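Local coordinates for protein nicotinate-nucleotide pyrophosphorylase (Francisella tularensis subsp. tularensis, PDB 3TQV) that probably converts quinolinate and phosphoribosyl pyrophosphate into nicotinate mononucleotide, carbon dioxide and diphosphate, a step of NAD biosynthesis, at residues R53-L58 against A84-A89. Sequence-based numbering, arbitrary orientation.
Sequences REEMIL and AQKVPA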
loop_
_atom_site.group_PDB
_atom_site.type_symbol
_atom_site.label_atom_id
_atom_site.label_comp_id
_atom_site.label_asym_id
_atom_site.label_seq_id
_atom_site.Cartn_x
_atom_site.Cartn_y
_atom_site.Cartn_z
ATOM N N ARG B 53 3.103 -5.647 18.290
ATOM C CA ARG B 53 4.374 -5.533 18.970
ATOM C C ARG B 53 4.655 -4.045 19.222
ATOM O O ARG B 53 5.710 -3.676 19.737
ATOM C CB ARG B 53 5.490 -6.176 18.147
ATOM C CG ARG B 53 5.219 -7.599 17.690
ATOM C CD ARG B 53 5.507 -8.623 18.787
ATOM N NE ARG B 53 5.748 -9.953 18.231
ATOM C CZ ARG B 53 5.783 -11.083 18.934
ATOM N NH1 ARG B 53 5.581 -11.075 20.245
ATOM N NH2 ARG B 53 6.019 -12.235 18.318
ATOM N N GLU B 54 3.696 -3.193 18.867
ATOM C CA GLU B 54 3.900 -1.754 18.967
ATOM C C GLU B 54 2.583 -1.034 19.125
ATOM O O GLU B 54 1.546 -1.557 18.767
ATOM C CB GLU B 54 4.645 -1.238 17.738
ATOM C CG GLU B 54 4.102 -1.792 16.428
ATOM C CD GLU B 54 4.711 -1.140 15.198
ATOM O OE1 GLU B 54 5.164 -1.896 14.300
ATOM O OE2 GLU B 54 4.721 0.120 15.131
ATOM N N GLU B 55 2.621 0.163 19.688
ATOM C CA GLU B 55 1.401 0.940 19.887
ATOM C C GLU B 55 0.795 1.251 18.532
ATOM O O GLU B 55 1.517 1.457 17.550
ATOM C CB GLU B 55 1.709 2.230 20.642
ATOM C CG GLU B 55 0.501 3.030 21.109
ATOM C CD GLU B 55 0.921 4.233 21.944
ATOM O OE1 GLU B 55 0.734 5.380 21.488
ATOM O OE2 GLU B 55 1.457 4.019 23.051
HETATM N N MSE B 56 -0.532 1.285 18.467
HETATM C CA MSE B 56 -1.185 1.375 17.176
HETATM C C MSE B 56 -2.639 1.763 17.289
HETATM O O MSE B 56 -3.262 1.555 18.323
HETATM C CB MSE B 56 -1.079 0.030 16.469
HETATM C CG MSE B 56 -1.723 -1.102 17.241
HETATM SE SE MSE B 56 -3.291 -1.830 16.333
HETATM C CE MSE B 56 -2.425 -2.961 15.012
ATOM N N ILE B 57 -3.165 2.340 16.207
ATOM C CA ILE B 57 -4.601 2.562 16.045
ATOM C C ILE B 57 -5.169 1.441 15.196
ATOM O O ILE B 57 -4.869 1.339 14.008
ATOM C CB ILE B 57 -4.915 3.907 15.371
ATOM C CG1 ILE B 57 -4.293 5.072 16.151
ATOM C CG2 ILE B 57 -6.419 4.098 15.264
ATOM C CD1 ILE B 57 -4.848 5.237 17.577
ATOM N N LEU B 58 -5.976 0.592 15.815
ATOM C CA LEU B 58 -6.579 -0.540 15.137
ATOM C C LEU B 58 -7.543 -0.129 14.038
ATOM O O LEU B 58 -8.353 0.795 14.193
ATOM C CB LEU B 58 -7.308 -1.430 16.142
ATOM C CG LEU B 58 -8.202 -2.572 15.615
ATOM C CD1 LEU B 58 -7.440 -3.475 14.633
ATOM C CD2 LEU B 58 -8.766 -3.392 16.782
ATOM N N ALA B 84 -10.498 1.879 15.665
ATOM C CA ALA B 84 -10.409 3.315 15.942
ATOM C C ALA B 84 -9.999 3.574 17.375
ATOM O O ALA B 84 -10.091 4.701 17.888
ATOM C CB ALA B 84 -11.702 4.047 15.573
ATOM N N GLN B 85 -9.510 2.504 17.992
ATOM C CA GLN B 85 -8.977 2.529 19.343
ATOM C C GLN B 85 -7.463 2.522 19.342
ATOM O O GLN B 85 -6.827 1.967 18.451
ATOM C CB GLN B 85 -9.427 1.298 20.093
ATOM C CG GLN B 85 -10.876 1.258 20.390
ATOM C CD GLN B 85 -11.122 0.559 21.684
ATOM O OE1 GLN B 85 -11.617 1.159 22.632
ATOM N NE2 GLN B 85 -10.745 -0.712 21.752
ATOM N N LYS B 86 -6.893 3.135 20.363
ATOM C CA LYS B 86 -5.467 3.104 20.546
ATOM C C LYS B 86 -5.135 1.828 21.316
ATOM O O LYS B 86 -5.516 1.663 22.470
ATOM C CB LYS B 86 -5.022 4.365 21.283
ATOM C CG LYS B 86 -3.565 4.416 21.687
ATOM C CD LYS B 86 -3.352 5.586 22.643
ATOM C CE LYS B 86 -1.945 5.622 23.210
ATOM N NZ LYS B 86 -1.722 6.800 24.105
ATOM N N VAL B 87 -4.452 0.910 20.645
ATOM C CA VAL B 87 -4.032 -0.343 21.241
ATOM C C VAL B 87 -2.597 -0.243 21.731
ATOM O O VAL B 87 -1.697 0.126 20.973
ATOM C CB VAL B 87 -4.107 -1.475 20.223
ATOM C CG1 VAL B 87 -3.616 -2.786 20.852
ATOM C CG2 VAL B 87 -5.524 -1.605 19.685
ATOM N N PRO B 88 -2.369 -0.574 23.004
ATOM C CA PRO B 88 -1.028 -0.473 23.587
ATOM C C PRO B 88 -0.123 -1.544 23.038
ATOM O O PRO B 88 -0.587 -2.646 22.770
ATOM C CB PRO B 88 -1.268 -0.734 25.081
ATOM C CG PRO B 88 -2.757 -0.600 25.285
ATOM C CD PRO B 88 -3.368 -1.018 23.985
ATOM N N ALA B 89 1.152 -1.223 22.869
ATOM C CA ALA B 89 2.148 -2.220 22.478
ATOM C C ALA B 89 2.039 -3.497 23.312
ATOM O O ALA B 89 1.932 -3.434 24.542
ATOM C CB ALA B 89 3.556 -1.639 22.578
HETATM O O HOH W 1 2.435 0.921 24.197
#
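Met-56 and Val-87 exchange both of their backbone hydrogen bonds, which identifies a hydrogen-bonded antiparallel pair: Val-87 N reaches Met-56 O at 2.7 Å with a C=O...N angle of 174°, and Met-56 N reaches Val-87 O at 3.0 Å. Beyond it Leu-58 N bonds Gln-85 O at 3.1 Å, but Leu-58 O takes the N-H of Ala-84 (N to O 2.8 Å, tilted 26° from the carbonyl plane) rather than that of Gln-85, so the regular register ends here. On the exposed margin, Glu-55 OE1 lies 3.9 Å from Lys-86 NZ, a long salt bridge, and nearer to Lys-86 CE, at 3.2 Å. A water accepts from Ala-89 N and gives Glu-55 OE2 a weak bond.

On one face the selenomethionine Met-56 lies beside Val-87, CG to CB 3.8 Å, its chi1 of 60° setting CG between backbone N and carbonyl carbon; Val-87 CG2 also meets Leu-58 CB. On the other, Ile-57 CD1 rests 3.7 Å from Lys-86 CA. Helix 100-130 touches Met-56 through Ser-118, Leu-58 through Ile-114 and, on the other face, Ile-57 through Ala-121. Backbone hydrogen bonds thus form this short two-stranded sheet of the N-terminal domain; the long charged pair probably adds little.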